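CSP3 (PDB 5FIG) probably stores Cu(I) in the bacterial cytosol, binding many copper ions within a four-helix bundle and so protecting the cell against copper toxicity. Local coordinates at residues Val53-Gln57 with Thr58-Phe62. Residues are numbered along the deposited sequence; the frame is centred on the assembly and turned at random.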
loop_
_atom_site.group_PDB
_atom_site.type_symbol
_atom_site.label_atom_id
_atom_site.label_comp_id
_atom_site.label_asym_id
_atom_site.label_seq_id
_atom_site.Cartn_x
_atom_site.Cartn_y
_atom_site.Cartn_z
ATOM N N VAL B 53 4.417 0.369 -9.682
ATOM C CA VAL B 53 5.858 0.690 -9.501
ATOM C C VAL B 53 6.566 -0.437 -8.758
ATOM O O VAL B 53 7.608 -0.928 -9.186
ATOM C CB VAL B 53 6.055 2.027 -8.824
ATOM C CG1 VAL B 53 7.515 2.230 -8.444
ATOM C CG2 VAL B 53 5.570 3.149 -9.766
ATOM N N LYS B 54 5.979 -0.857 -7.639
ATOM C CA LYS B 54 6.576 -1.950 -6.889
ATOM C C LYS B 54 6.694 -3.221 -7.735
ATOM O O LYS B 54 7.714 -3.901 -7.671
ATOM C CB LYS B 54 5.764 -2.183 -5.628
ATOM C CG LYS B 54 6.362 -3.202 -4.717
ATOM C CD LYS B 54 5.450 -3.624 -3.594
ATOM C CE LYS B 54 4.531 -2.543 -3.042
ATOM N NZ LYS B 54 3.916 -3.003 -1.764
ATOM N N ALA B 55 5.627 -3.570 -8.468
ATOM C CA ALA B 55 5.622 -4.760 -9.289
ATOM C C ALA B 55 6.703 -4.738 -10.352
ATOM O O ALA B 55 7.446 -5.706 -10.534
ATOM C CB ALA B 55 4.273 -4.956 -9.961
ATOM N N MET B 56 6.855 -3.584 -10.994
ATOM C CA MET B 56 7.921 -3.436 -11.989
ATOM C C MET B 56 9.315 -3.484 -11.388
ATOM O O MET B 56 10.241 -4.150 -11.934
ATOM C CB MET B 56 7.748 -2.163 -12.803
ATOM C CG MET B 56 6.537 -2.215 -13.679
ATOM S SD MET B 56 6.323 -0.714 -14.696
ATOM C CE MET B 56 5.369 0.323 -13.642
ATOM N N GLN B 57 9.495 -2.842 -10.247
ATOM C CA GLN B 57 10.811 -2.803 -9.629
ATOM C C GLN B 57 11.255 -4.140 -9.046
ATOM O O GLN B 57 12.442 -4.381 -8.912
ATOM C CB GLN B 57 10.854 -1.726 -8.550
ATOM C CG GLN B 57 10.766 -0.294 -9.132
ATOM C CD GLN B 57 10.788 0.802 -8.054
ATOM O OE1 GLN B 57 10.434 0.586 -6.902
ATOM N NE2 GLN B 57 11.173 2.005 -8.475
ATOM N N THR B 58 10.297 -4.957 -8.620
ATOM C CA THR B 58 10.596 -6.229 -8.037
ATOM C C THR B 58 10.486 -7.376 -9.031
ATOM O O THR B 58 10.674 -8.525 -8.638
ATOM C CB THR B 58 9.670 -6.551 -6.841
ATOM O OG1 THR B 58 8.303 -6.608 -7.298
ATOM C CG2 THR B 58 9.813 -5.543 -5.711
ATOM N N ASP B 59 10.251 -7.078 -10.309
ATOM C CA ASP B 59 10.107 -8.102 -11.353
ATOM C C ASP B 59 9.045 -9.161 -10.968
ATOM O O ASP B 59 9.247 -10.362 -11.034
ATOM C CB ASP B 59 11.440 -8.782 -11.659
ATOM C CG ASP B 59 12.461 -7.837 -12.302
ATOM O OD1 ASP B 59 12.064 -6.783 -12.826
ATOM O OD2 ASP B 59 13.669 -8.156 -12.299
ATOM N N SER B 60 7.926 -8.648 -10.527
ATOM C CA SER B 60 6.934 -9.510 -9.925
ATOM C C SER B 60 6.266 -10.360 -11.060
ATOM O O SER B 60 6.135 -9.906 -12.222
ATOM C CB SER B 60 6.080 -8.608 -9.073
ATOM O OG SER B 60 5.106 -8.062 -9.823
ATOM N N PRO B 61 5.929 -11.623 -10.753
ATOM C CA PRO B 61 5.371 -12.445 -11.836
ATOM C C PRO B 61 4.012 -11.974 -12.360
ATOM O O PRO B 61 3.654 -12.292 -13.515
ATOM C CB PRO B 61 5.267 -13.830 -11.219
ATOM C CG PRO B 61 5.276 -13.622 -9.765
ATOM C CD PRO B 61 6.129 -12.381 -9.530
ATOM N N PHE B 62 3.294 -11.145 -11.604
ATOM C CA PHE B 62 2.069 -10.545 -12.156
ATOM C C PHE B 62 2.203 -9.107 -12.609
ATOM O O PHE B 62 1.260 -8.336 -12.682
ATOM C CB PHE B 62 0.940 -10.806 -11.186
ATOM C CG PHE B 62 0.406 -12.226 -11.327
ATOM C CD1 PHE B 62 1.077 -13.293 -10.731
ATOM C CD2 PHE B 62 -0.720 -12.520 -12.101
ATOM C CE1 PHE B 62 0.638 -14.598 -10.881
ATOM C CE2 PHE B 62 -1.196 -13.852 -12.236
ATOM C CZ PHE B 62 -0.494 -14.884 -11.644
#
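Thr58 grips the carbonyl oxygen of Lys54 twice at the end of helix 36-57. Its backbone N lies 2.9 Å from Lys54 O, and its hydroxyl OG1 donates to that same oxygen at 2.8 Å; the two donors approach from opposite faces of the carbonyl plane. Threonine suits the place because its beta branch divides the work: chi1 of 62° tucks OG1 over the main chain, flanked by N and C, and aims it back at the last turn, while CG2 lies alongside Lys54 CG at 4.3 Å. A valine here would probably cost Lys54 O its hydroxyl donor, leaving the backbone N of the pair, and set a methyl against a polar oxygen.

The helix then closes in a Schellman motif. Ser60 N reaches Ala55 O in a nearly straight bond of 3.0 Å, and Asp59 N makes a weak bond to Met56 O, 3.3 Å long. Asp59, at the C-prime position, takes the left-handed backbone conformation (phi 53°) that ends the helix; aspartate is among the non-glycine residues that tolerate it better than most. Serine and alanine are small enough to press closely, Ser60 OG standing 3.2 Å from Ala55 CB.

Farther out, Ser60 OG is hydrogen-bonded to Glu44 of a neighbouring subunit, and Lys54 NZ forms a salt bridge with Asp47 of another neighbouring subunit. Met56 turns inward instead, packing between helices 6-27 and 63-81 against Cys8, Cys12 and Cys67.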